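Local atomic coordinates of ORF10 (Moritella marina, PDB entry 6RIW), a protein that probably performs the carbon-chain-extending condensations on acyl carrier protein in polyunsaturated fatty acid synthesis, this chain being its ketosynthase and chain length factor didomain. Residues Q25-Q30 with T414-W419; M378-L383 with L389-I394; C672-E677 with V768-G773; K777-A782 with A867-G872. One frame throughout, in Å; residues are numbered along the deposited sequence.

Contact 1: Q25-Q30 with T414-W419; sequences QLLEQQ and TTTVSW
Leu27 and Thr416 bring the two backbones closest, with their CA atoms 6.3 Å apart, where the end of helix 19-27 meets the loop running into strand 417-418. The helix finishes in a Schellman motif: Gln29 takes positive phi (58°), and Gln30 N bonds to Gln25 O while Gln29 N bonds to Leu26 O.

Leu26 O keeps capacity for a second partner, water 1, which donates to it at 2.8 Å and also lies 2.8 Å from Thr416 OG1. Threonine suits the place because its hydroxyl meets the water while its methyl packs on Leu27. Thr416 CG2 lies 4.1 Å from Leu27 CD2, the two side chains passing at a slant. With OG1 anti to the carbonyl carbon (chi1 -57°), the hydroxyl faces the helix end.

Gln29, its chain extended beyond CG, reaches toward Thr414 and Thr415. Its amide lies against the Thr414 carbonyl, whose O is well out of the amide plane, 3.6 Å from OE1 and from NE2 of Gln29. NE2 of Gln29 also comes 4.0 Å from Thr415 CA. Replacement by alanine here would probably leave the Thr414 and Thr415 backbone without that amide cover at the surface. The whole is a helix C-terminal cap, a Schellman turn, packed on the loop leading into strand 417-418, one of two antiparallel strands of a small sheet in the ketosynthase half.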
loop_
_atom_site.group_PDB
_atom_site.type_symbol
_atom_site.label_atom_id
_atom_site.label_comp_id
_atom_site.label_asym_id
_atom_site.label_seq_id
_atom_site.Cartn_x
_atom_site.Cartn_y
_atom_site.Cartn_z
ATOM N N GLN A 25 16.657 -3.565 25.865
ATOM C CA GLN A 25 15.427 -2.974 26.381
ATOM C C GLN A 25 14.405 -4.048 26.740
ATOM O O GLN A 25 13.692 -3.925 27.746
ATOM C CB GLN A 25 14.848 -1.994 25.363
ATOM C CG GLN A 25 15.512 -0.632 25.451
ATOM C CD GLN A 25 15.269 0.219 24.235
ATOM O OE1 GLN A 25 14.296 0.015 23.504
ATOM N NE2 GLN A 25 16.163 1.181 23.995
ATOM N N LEU A 26 14.298 -5.092 25.913
ATOM C CA LEU A 26 13.401 -6.202 26.226
ATOM C C LEU A 26 13.828 -6.907 27.506
ATOM O O LEU A 26 12.980 -7.271 28.340
ATOM C CB LEU A 26 13.381 -7.210 25.069
ATOM C CG LEU A 26 12.832 -6.660 23.748
ATOM C CD1 LEU A 26 12.703 -7.782 22.731
ATOM C CD2 LEU A 26 11.490 -6.031 23.993
ATOM N N LEU A 27 15.135 -7.131 27.665
ATOM C CA LEU A 27 15.633 -7.824 28.857
ATOM C C LEU A 27 15.350 -7.031 30.119
ATOM O O LEU A 27 15.160 -7.620 31.192
ATOM C CB LEU A 27 17.133 -8.087 28.739
ATOM C CG LEU A 27 17.632 -8.944 27.573
ATOM C CD1 LEU A 27 19.157 -9.049 27.619
ATOM C CD2 LEU A 27 16.998 -10.313 27.635
ATOM N N GLU A 28 15.317 -5.703 30.007
ATOM C CA GLU A 28 15.060 -4.794 31.114
ATOM C C GLU A 28 13.587 -4.429 31.250
ATOM O O GLU A 28 13.259 -3.568 32.070
ATOM C CB GLU A 28 15.879 -3.506 30.941
ATOM C CG GLU A 28 17.392 -3.695 30.919
ATOM C CD GLU A 28 18.149 -2.403 30.601
ATOM O OE1 GLU A 28 17.505 -1.330 30.540
ATOM O OE2 GLU A 28 19.387 -2.455 30.413
ATOM N N GLN A 29 12.705 -5.028 30.440
ATOM C CA GLN A 29 11.265 -4.771 30.498
ATOM C C GLN A 29 10.948 -3.294 30.282
ATOM O O GLN A 29 10.036 -2.737 30.895
ATOM C CB GLN A 29 10.662 -5.268 31.811
ATOM C CG GLN A 29 10.955 -6.719 32.081
ATOM C CD GLN A 29 10.117 -7.268 33.221
ATOM O OE1 GLN A 29 8.936 -6.930 33.362
ATOM N NE2 GLN A 29 10.725 -8.123 34.042
ATOM N N GLN A 30 11.686 -2.667 29.373
ATOM C CA GLN A 30 11.490 -1.252 29.084
ATOM C C GLN A 30 10.156 -1.010 28.384
ATOM O O GLN A 30 9.819 -1.691 27.411
ATOM C CB GLN A 30 12.629 -0.740 28.203
ATOM C CG GLN A 30 12.877 0.745 28.309
ATOM C CD GLN A 30 13.598 1.083 29.586
ATOM O OE1 GLN A 30 14.530 0.380 29.990
ATOM N NE2 GLN A 30 13.166 2.152 30.246
ATOM N N THR A 414 6.620 -13.358 32.252
ATOM C CA THR A 414 6.575 -11.971 32.693
ATOM C C THR A 414 7.916 -11.529 33.262
ATOM O O THR A 414 8.030 -10.430 33.815
ATOM C CB THR A 414 5.460 -11.796 33.722
ATOM O OG1 THR A 414 5.764 -12.598 34.874
ATOM C CG2 THR A 414 4.129 -12.249 33.130
ATOM N N THR A 415 8.934 -12.370 33.122
ATOM C CA THR A 415 10.327 -12.027 33.347
ATOM C C THR A 415 11.138 -12.724 32.268
ATOM O O THR A 415 10.621 -13.573 31.536
ATOM C CB THR A 415 10.793 -12.466 34.742
ATOM O OG1 THR A 415 12.090 -11.920 35.011
ATOM C CG2 THR A 415 10.857 -13.983 34.814
ATOM N N THR A 416 12.423 -12.390 32.180
ATOM C CA THR A 416 13.306 -13.128 31.287
ATOM C C THR A 416 13.433 -14.564 31.782
ATOM O O THR A 416 13.686 -14.798 32.967
ATOM C CB THR A 416 14.686 -12.477 31.223
ATOM O OG1 THR A 416 14.561 -11.111 30.807
ATOM C CG2 THR A 416 15.584 -13.227 30.229
ATOM N N VAL A 417 13.238 -15.532 30.882
ATOM C CA VAL A 417 13.338 -16.940 31.236
ATOM C C VAL A 417 14.304 -17.635 30.289
ATOM O O VAL A 417 14.562 -17.184 29.167
ATOM C CB VAL A 417 11.974 -17.665 31.223
ATOM C CG1 VAL A 417 10.954 -16.919 32.075
ATOM C CG2 VAL A 417 11.478 -17.827 29.790
ATOM N N SER A 418 14.860 -18.740 30.774
ATOM C CA SER A 418 15.662 -19.601 29.929
ATOM C C SER A 418 14.760 -20.295 28.915
ATOM O O SER A 418 13.551 -20.447 29.123
ATOM C CB SER A 418 16.411 -20.634 30.775
ATOM O OG SER A 418 17.539 -20.037 31.394
ATOM N N TRP A 419 15.358 -20.691 27.801
ATOM C CA TRP A 419 14.614 -21.392 26.771
ATOM C C TRP A 419 14.120 -22.726 27.324
ATOM O O TRP A 419 14.916 -23.485 27.893
ATOM C CB TRP A 419 15.480 -21.619 25.534
ATOM C CG TRP A 419 14.672 -21.959 24.332
ATOM C CD1 TRP A 419 14.281 -23.204 23.927
ATOM C CD2 TRP A 419 14.126 -21.036 23.387
ATOM N NE1 TRP A 419 13.530 -23.113 22.774
ATOM C CE2 TRP A 419 13.419 -21.790 22.425
ATOM C CE3 TRP A 419 14.175 -19.642 23.256
ATOM C CZ2 TRP A 419 12.767 -21.197 21.342
ATOM C CZ3 TRP A 419 13.521 -19.050 22.186
ATOM C CH2 TRP A 419 12.832 -19.827 21.239
HETATM O O HOH W 1 12.440 -9.378 30.039
#

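Contact 2: M378-L383 with L389-I394; sequences MTKAML and LIPATI
Lys380 and Pro391 carry this buried contact, in which helix 374-387 of the ketosynthase's thiolase-like fold is followed, after a single intervening residue, by a chain doubling back beside it. Lys380 gives up the larger share of surface. Its CG stands anti to the backbone N (chi1 177°) and the remaining torsions are also extended, which carries NZ at nearly full length from the helix to the returning chain; a lysine suits a place that needs a long apolar stem with a charge at its end.

The stem passes the pyrrolidine of Pro391, Lys380 CE lying 4.3 Å from Pro391 CD. Proline fits just after strand 389-390: it has no N-H needing a partner, and its ring gives an apolar surface that also rests on Trp23 and Leu26 of helix 19-27.

Buried, the ammonium group requires several partners. It forms a salt bridge with Glu329 and a hydrogen bond with Tyr327, and two waters accept from it, linking it to the returning chain. Glu329 would be expected to favour the charged form of the lysine. Thr393 adds a smaller share of the contact, its hydroxyl being held mainly by the backbone N of Ser361.

Water 2, 2.9 Å from Lys380 NZ, donates to Ala392 O at 2.7 Å. Water 3, 2.8 Å from Lys380 NZ, donates to Pro391 O at 2.6 Å and, weakly, to Thr393 OG1 at 3.3 Å.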
loop_
_atom_site.group_PDB
_atom_site.type_symbol
_atom_site.label_atom_id
_atom_site.label_comp_id
_atom_site.label_asym_id
_atom_site.label_seq_id
_atom_site.Cartn_x
_atom_site.Cartn_y
_atom_site.Cartn_z
ATOM N N MET A 378 9.390 -10.580 14.856
ATOM C CA MET A 378 10.357 -11.498 14.257
ATOM C C MET A 378 11.758 -11.253 14.801
ATOM O O MET A 378 12.526 -12.200 15.002
ATOM C CB MET A 378 10.356 -11.369 12.730
ATOM C CG MET A 378 9.092 -11.866 12.059
ATOM S SD MET A 378 9.206 -11.832 10.249
ATOM C CE MET A 378 8.993 -10.061 9.941
ATOM N N THR A 379 12.116 -9.989 15.036
ATOM C CA THR A 379 13.443 -9.702 15.564
ATOM C C THR A 379 13.605 -10.290 16.963
ATOM O O THR A 379 14.617 -10.940 17.259
ATOM C CB THR A 379 13.699 -8.186 15.549
ATOM O OG1 THR A 379 13.565 -7.691 14.197
ATOM C CG2 THR A 379 15.107 -7.862 16.056
ATOM N N LYS A 380 12.596 -10.101 17.821
ATOM C CA LYS A 380 12.604 -10.689 19.159
ATOM C C LYS A 380 12.764 -12.203 19.096
ATOM O O LYS A 380 13.575 -12.789 19.831
ATOM C CB LYS A 380 11.311 -10.312 19.889
ATOM C CG LYS A 380 11.140 -10.930 21.284
ATOM C CD LYS A 380 9.891 -10.380 21.966
ATOM C CE LYS A 380 9.442 -11.261 23.127
ATOM N NZ LYS A 380 8.023 -10.961 23.512
ATOM N N ALA A 381 11.995 -12.861 18.225
ATOM C CA ALA A 381 12.046 -14.320 18.166
ATOM C C ALA A 381 13.389 -14.811 17.638
ATOM O O ALA A 381 13.962 -15.774 18.175
ATOM C CB ALA A 381 10.894 -14.855 17.313
ATOM N N MET A 382 13.920 -14.171 16.590
ATOM C CA MET A 382 15.207 -14.606 16.055
ATOM C C MET A 382 16.339 -14.371 17.042
ATOM O O MET A 382 17.265 -15.189 17.131
ATOM C CB MET A 382 15.519 -13.905 14.732
ATOM C CG MET A 382 14.570 -14.288 13.629
ATOM S SD MET A 382 14.827 -13.263 12.172
ATOM C CE MET A 382 13.279 -13.627 11.302
ATOM N N LEU A 383 16.308 -13.254 17.775
ATOM C CA LEU A 383 17.345 -13.033 18.778
ATOM C C LEU A 383 17.186 -13.998 19.948
ATOM O O LEU A 383 18.184 -14.465 20.510
ATOM C CB LEU A 383 17.331 -11.584 19.268
ATOM C CG LEU A 383 17.850 -10.555 18.245
ATOM C CD1 LEU A 383 17.756 -9.123 18.783
ATOM C CD2 LEU A 383 19.266 -10.874 17.777
ATOM N N LEU A 389 17.281 -17.225 25.364
ATOM C CA LEU A 389 16.552 -16.510 26.405
ATOM C C LEU A 389 15.279 -15.921 25.819
ATOM O O LEU A 389 15.264 -15.485 24.666
ATOM C CB LEU A 389 17.380 -15.361 27.016
ATOM C CG LEU A 389 18.659 -15.683 27.784
ATOM C CD1 LEU A 389 19.505 -14.424 27.988
ATOM C CD2 LEU A 389 18.310 -16.336 29.111
ATOM N N ILE A 390 14.220 -15.890 26.625
ATOM C CA ILE A 390 12.948 -15.309 26.196
ATOM C C ILE A 390 12.613 -14.112 27.079
ATOM O O ILE A 390 12.411 -14.268 28.292
ATOM C CB ILE A 390 11.824 -16.356 26.213
ATOM C CG1 ILE A 390 12.111 -17.437 25.163
ATOM C CG2 ILE A 390 10.482 -15.680 25.967
ATOM C CD1 ILE A 390 11.225 -18.663 25.273
ATOM N N PRO A 391 12.555 -12.906 26.518
ATOM C CA PRO A 391 12.189 -11.729 27.314
ATOM C C PRO A 391 10.728 -11.754 27.745
ATOM O O PRO A 391 9.881 -12.452 27.184
ATOM C CB PRO A 391 12.460 -10.549 26.367
ATOM C CG PRO A 391 13.315 -11.120 25.260
ATOM C CD PRO A 391 12.956 -12.563 25.145
ATOM N N ALA A 392 10.440 -10.948 28.759
ATOM C CA ALA A 392 9.099 -10.819 29.297
ATOM C C ALA A 392 8.167 -10.070 28.342
ATOM O O ALA A 392 8.591 -9.248 27.522
ATOM C CB ALA A 392 9.136 -10.071 30.629
ATOM N N THR A 393 6.875 -10.366 28.476
ATOM C CA THR A 393 5.813 -9.458 28.061
ATOM C C THR A 393 5.528 -8.550 29.252
ATOM O O THR A 393 5.256 -9.042 30.352
ATOM C CB THR A 393 4.560 -10.234 27.656
ATOM O OG1 THR A 393 4.840 -11.062 26.516
ATOM C CG2 THR A 393 3.397 -9.296 27.351
ATOM N N ILE A 394 5.612 -7.233 29.048
ATOM C CA ILE A 394 5.497 -6.295 30.160
ATOM C C ILE A 394 4.032 -5.965 30.430
ATOM O O ILE A 394 3.152 -6.185 29.594
ATOM C CB ILE A 394 6.318 -5.018 29.903
ATOM C CG1 ILE A 394 5.696 -4.180 28.790
ATOM C CG2 ILE A 394 7.761 -5.376 29.578
ATOM C CD1 ILE A 394 6.266 -2.776 28.705
HETATM O O HOH W 2 8.224 -8.479 24.942
HETATM O O HOH W 3 7.685 -12.579 25.749
#

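Contact 3: C672-E677 with V768-G773; sequences CVELAE and VSFAPG
Glu674 lies across Phe770 where helix 668-682 packs on strand 763-772, the short axes coming within 8.9 Å at 122° between their directions. Its CB starts among carbon atoms, 4.2 Å from Val768 CG1 and 4.0 Å from Phe770 CE1. CG, anti to the backbone N (chi1 173°), carries the extended chain on to cross the ring obliquely. CD reaches Phe770 CE1 at 3.7 Å, and the carboxylate is turned 28° from the ring plane. OE1 of Glu674 lies 3.6 Å from Phe770 CE1, and OE2 of Glu674 is 3.7 Å from Phe770 CD1.

These oxygens have partners beyond the ring: OE1 forms a salt bridge with Arg671, which also makes a cation-pi contact with Phe770, and OE2 bonds to Ser188 OG. A glutamate thus suits the spot, its methylenes meeting carbon and its charge meeting arginine. With a leucine in its place, Arg671 is likely to lose its carboxylate mate and Ser188 its acceptor.

Beside it, Val673 CG1 meets Val768 CG1 at 3.9 Å, two branched side chains filling the angle between helix and strand. Nearby, water 4 donates to Glu677 OE2 and accepts from Val768 N; Glu677 also pairs with Lys214 and Arg466. The arrangement is helix-on-sheet packing of the thiolase fold in the second, chain-length-factor half, and Ser188 and Lys214 place it at the junction with the ketosynthase half.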
loop_
_atom_site.group_PDB
_atom_site.type_symbol
_atom_site.label_atom_id
_atom_site.label_comp_id
_atom_site.label_asym_id
_atom_site.label_seq_id
_atom_site.Cartn_x
_atom_site.Cartn_y
_atom_site.Cartn_z
ATOM N N CYS A 672 2.479 -7.494 -10.175
ATOM C CA CYS A 672 1.476 -8.490 -9.778
ATOM C C CYS A 672 1.523 -9.714 -10.675
ATOM O O CYS A 672 1.324 -10.848 -10.211
ATOM C CB CYS A 672 0.065 -7.891 -9.831
ATOM S SG CYS A 672 -0.307 -6.718 -8.509
ATOM N N VAL A 673 1.706 -9.510 -11.978
ATOM C CA VAL A 673 1.814 -10.654 -12.884
ATOM C C VAL A 673 2.991 -11.537 -12.475
ATOM O O VAL A 673 2.878 -12.768 -12.390
ATOM C CB VAL A 673 1.937 -10.156 -14.334
ATOM C CG1 VAL A 673 2.228 -11.314 -15.293
ATOM C CG2 VAL A 673 0.660 -9.384 -14.752
ATOM N N GLU A 674 4.147 -10.911 -12.210
ATOM C CA GLU A 674 5.330 -11.634 -11.743
ATOM C C GLU A 674 5.062 -12.352 -10.429
ATOM O O GLU A 674 5.441 -13.519 -10.255
ATOM C CB GLU A 674 6.496 -10.660 -11.577
ATOM C CG GLU A 674 7.764 -11.251 -10.938
ATOM C CD GLU A 674 8.918 -10.226 -10.888
ATOM O OE1 GLU A 674 8.752 -9.108 -10.318
ATOM O OE2 GLU A 674 9.985 -10.536 -11.444
ATOM N N LEU A 675 4.396 -11.679 -9.498
ATOM C CA LEU A 675 4.043 -12.317 -8.225
ATOM C C LEU A 675 3.077 -13.485 -8.423
ATOM O O LEU A 675 3.244 -14.554 -7.810
ATOM C CB LEU A 675 3.439 -11.270 -7.279
ATOM C CG LEU A 675 2.956 -11.743 -5.899
ATOM C CD1 LEU A 675 4.067 -12.524 -5.195
ATOM C CD2 LEU A 675 2.532 -10.509 -5.067
ATOM N N ALA A 676 2.053 -13.307 -9.265
ATOM C CA ALA A 676 1.109 -14.401 -9.499
ATOM C C ALA A 676 1.833 -15.643 -10.030
ATOM O O ALA A 676 1.596 -16.766 -9.560
ATOM C CB ALA A 676 0.011 -13.953 -10.460
ATOM N N GLU A 677 2.734 -15.455 -10.998
ATOM C CA GLU A 677 3.564 -16.577 -11.457
ATOM C C GLU A 677 4.272 -17.242 -10.277
ATOM O O GLU A 677 4.271 -18.472 -10.127
ATOM C CB GLU A 677 4.589 -16.087 -12.485
ATOM C CG GLU A 677 5.504 -17.192 -12.995
ATOM C CD GLU A 677 6.756 -16.688 -13.703
ATOM O OE1 GLU A 677 7.751 -16.357 -13.007
ATOM O OE2 GLU A 677 6.757 -16.658 -14.960
ATOM N N VAL A 768 6.904 -12.214 -18.480
ATOM C CA VAL A 768 7.076 -10.851 -17.978
ATOM C C VAL A 768 8.497 -10.759 -17.443
ATOM O O VAL A 768 8.940 -11.636 -16.694
ATOM C CB VAL A 768 6.035 -10.476 -16.902
ATOM C CG1 VAL A 768 6.142 -11.380 -15.672
ATOM C CG2 VAL A 768 6.174 -8.978 -16.511
ATOM N N SER A 769 9.232 -9.743 -17.876
ATOM C CA SER A 769 10.616 -9.564 -17.469
ATOM C C SER A 769 10.839 -8.104 -17.122
ATOM O O SER A 769 10.133 -7.232 -17.620
ATOM C CB SER A 769 11.592 -9.969 -18.575
ATOM O OG SER A 769 11.468 -11.356 -18.833
ATOM N N PHE A 770 11.854 -7.848 -16.287
ATOM C CA PHE A 770 12.189 -6.505 -15.829
ATOM C C PHE A 770 13.675 -6.245 -15.998
ATOM O O PHE A 770 14.481 -7.178 -15.967
ATOM C CB PHE A 770 11.836 -6.324 -14.345
ATOM C CG PHE A 770 10.374 -6.457 -14.063
ATOM C CD1 PHE A 770 9.803 -7.715 -13.901
ATOM C CD2 PHE A 770 9.571 -5.338 -13.980
ATOM C CE1 PHE A 770 8.444 -7.842 -13.651
ATOM C CE2 PHE A 770 8.197 -5.471 -13.714
ATOM C CZ PHE A 770 7.654 -6.734 -13.559
ATOM N N ALA A 771 14.039 -4.966 -16.115
ATOM C CA ALA A 771 15.429 -4.537 -16.092
ATOM C C ALA A 771 15.487 -3.231 -15.316
ATOM O O ALA A 771 14.563 -2.414 -15.425
ATOM C CB ALA A 771 16.007 -4.341 -17.505
ATOM N N PRO A 772 16.511 -3.026 -14.485
ATOM C CA PRO A 772 16.636 -1.744 -13.778
ATOM C C PRO A 772 16.847 -0.599 -14.757
ATOM O O PRO A 772 17.527 -0.746 -15.780
ATOM C CB PRO A 772 17.878 -1.936 -12.890
ATOM C CG PRO A 772 18.094 -3.404 -12.828
ATOM C CD PRO A 772 17.590 -3.960 -14.122
ATOM N N GLY A 773 16.257 0.546 -14.440
ATOM C CA GLY A 773 16.460 1.751 -15.227
ATOM C C GLY A 773 15.281 2.072 -16.128
ATOM O O GLY A 773 14.279 1.354 -16.206
HETATM O O HOH W 4 6.439 -14.811 -16.888
#

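Contact 4: K777-A782 with A867-G872; sequences KAITIA and AINGLG
Ile779 stands at about a right angle to both Asn869 and Leu871, so one isoleucine of helix 776-790 is met by one residue of strand 865-870 and one just beyond it. Its forked side chain spans the end of the Asn869 amide. CG2, anti to the backbone N, comes 3.7 Å from Asn869 OD1, while CD1 of the other branch lies 3.7 Å from Asn869 ND2. The methyls approach obliquely from one side of the amide plane.

Such apolar cover is tolerable because the amide's polar needs are met elsewhere: OD1 pairs with His879 ND1, and ND2 with Glu814. Held at both ends, the flat group is fixed in its rotation, and asparagine suits the place by offering an acceptor and a donor from one short chain. With its CG also anti to the backbone N (chi1 -160°), it points from the strand to the helix.

Strand 865-870 runs between parallel strand 797-801 and antiparallel strand 876-884, within the thiolase-like fold of the chain-length-factor half, and helix 776-790 packs against that layer. Ile779 also touches Cys877 of the neighbouring strand and Ala817 and Leu818 of helix 808-821.

From beyond the strand, Leu871 has a chain long enough to bring CD2 to 4.2 Å from Ile779 CG1. On the helix's far side Thr780 OG1 donates to Lys777 O at 2.8 Å, and Ile781 N bonds to the same carbonyl.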
loop_
_atom_site.group_PDB
_atom_site.type_symbol
_atom_site.label_atom_id
_atom_site.label_comp_id
_atom_site.label_asym_id
_atom_site.label_seq_id
_atom_site.Cartn_x
_atom_site.Cartn_y
_atom_site.Cartn_z
ATOM N N LYS A 777 18.388 1.465 -23.279
ATOM C CA LYS A 777 19.168 0.264 -22.995
ATOM C C LYS A 777 18.401 -0.670 -22.066
ATOM O O LYS A 777 18.344 -1.884 -22.303
ATOM C CB LYS A 777 20.498 0.659 -22.367
ATOM C CG LYS A 777 21.426 -0.504 -22.072
ATOM C CD LYS A 777 21.957 -1.108 -23.380
ATOM C CE LYS A 777 23.026 -2.183 -23.106
ATOM N NZ LYS A 777 22.960 -3.315 -24.072
ATOM N N ALA A 778 17.793 -0.109 -21.009
ATOM C CA ALA A 778 16.987 -0.913 -20.093
ATOM C C ALA A 778 15.826 -1.575 -20.820
ATOM O O ALA A 778 15.503 -2.733 -20.548
ATOM C CB ALA A 778 16.466 -0.049 -18.936
ATOM N N ILE A 779 15.192 -0.860 -21.755
ATOM C CA ILE A 779 14.113 -1.455 -22.544
ATOM C C ILE A 779 14.617 -2.667 -23.326
ATOM O O ILE A 779 13.982 -3.735 -23.338
ATOM C CB ILE A 779 13.498 -0.403 -23.478
ATOM C CG1 ILE A 779 12.819 0.691 -22.639
ATOM C CG2 ILE A 779 12.493 -1.050 -24.399
ATOM C CD1 ILE A 779 12.270 1.841 -23.453
ATOM N N THR A 780 15.746 -2.517 -24.025
ATOM C CA THR A 780 16.222 -3.638 -24.828
ATOM C C THR A 780 16.639 -4.815 -23.955
ATOM O O THR A 780 16.430 -5.974 -24.348
ATOM C CB THR A 780 17.378 -3.195 -25.742
ATOM O OG1 THR A 780 18.515 -2.858 -24.944
ATOM C CG2 THR A 780 16.978 -1.994 -26.529
ATOM N N ILE A 781 17.175 -4.547 -22.758
ATOM C CA ILE A 781 17.576 -5.633 -21.868
ATOM C C ILE A 781 16.358 -6.398 -21.377
ATOM O O ILE A 781 16.340 -7.641 -21.369
ATOM C CB ILE A 781 18.399 -5.093 -20.687
ATOM C CG1 ILE A 781 19.804 -4.696 -21.155
ATOM C CG2 ILE A 781 18.457 -6.145 -19.578
ATOM C CD1 ILE A 781 20.602 -3.950 -20.098
ATOM N N ALA A 782 15.326 -5.664 -20.939
ATOM C CA ALA A 782 14.100 -6.311 -20.497
ATOM C C ALA A 782 13.422 -7.042 -21.640
ATOM O O ALA A 782 12.889 -8.140 -21.453
ATOM C CB ALA A 782 13.153 -5.275 -19.876
ATOM N N ALA A 867 4.016 -7.669 -27.923
ATOM C CA ALA A 867 4.865 -7.207 -26.838
ATOM C C ALA A 867 4.223 -5.992 -26.173
ATOM O O ALA A 867 3.643 -5.136 -26.853
ATOM C CB ALA A 867 6.259 -6.847 -27.355
ATOM N N ILE A 868 4.334 -5.927 -24.841
ATOM C CA ILE A 868 3.921 -4.766 -24.053
ATOM C C ILE A 868 5.144 -4.238 -23.320
ATOM O O ILE A 868 5.884 -5.015 -22.705
ATOM C CB ILE A 868 2.814 -5.127 -23.044
ATOM C CG1 ILE A 868 1.680 -5.898 -23.735
ATOM C CG2 ILE A 868 2.323 -3.855 -22.293
ATOM C CD1 ILE A 868 0.523 -6.304 -22.760
ATOM N N ASN A 869 5.334 -2.917 -23.348
ATOM C CA ASN A 869 6.422 -2.266 -22.635
ATOM C C ASN A 869 5.862 -1.384 -21.523
ATOM O O ASN A 869 4.777 -0.818 -21.651
ATOM C CB ASN A 869 7.278 -1.431 -23.601
ATOM C CG ASN A 869 8.656 -1.126 -23.043
ATOM O OD1 ASN A 869 9.388 -2.030 -22.636
ATOM N ND2 ASN A 869 9.008 0.161 -22.996
ATOM N N GLY A 870 6.595 -1.303 -20.413
ATOM C CA GLY A 870 6.197 -0.496 -19.273
ATOM C C GLY A 870 7.357 0.265 -18.662
ATOM O O GLY A 870 8.459 -0.282 -18.522
ATOM N N LEU A 871 7.128 1.547 -18.343
ATOM C CA LEU A 871 8.083 2.399 -17.655
ATOM C C LEU A 871 7.338 3.074 -16.521
ATOM O O LEU A 871 6.111 3.000 -16.438
ATOM C CB LEU A 871 8.714 3.462 -18.583
ATOM C CG LEU A 871 9.492 2.915 -19.792
ATOM C CD1 LEU A 871 9.864 4.054 -20.743
ATOM C CD2 LEU A 871 10.761 2.205 -19.323
ATOM N N GLY A 872 8.064 3.730 -15.626
ATOM C CA GLY A 872 7.359 4.516 -14.629
ATOM C C GLY A 872 8.293 5.061 -13.565
ATOM O O GLY A 872 9.519 4.982 -13.668
#

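Overall arrangement
From the N terminus, contact 1 closes the longest loop, bringing helix 19-27 against the chain near strand 417-418. Contact 2 falls within that loop, a short return after helix 374-387, and the two touch: strands 389-390 and 417-418 pair, and Trp419 packs on Ile390. Both belong to the ketosynthase half. Contacts 3 and 4 come later in series, in the chain-length-factor half: contact 3 closes a loop of 90 residues, joining helix 668-682 to strand 763-772; contact 4 closes one of 84, joining the next helix, 776-790, to strand 865-870. They touch as well, Ala771 packing on Ala778 and Ile781. Contacts 1 and 4 lie far apart, their centres about 52 Å from one another.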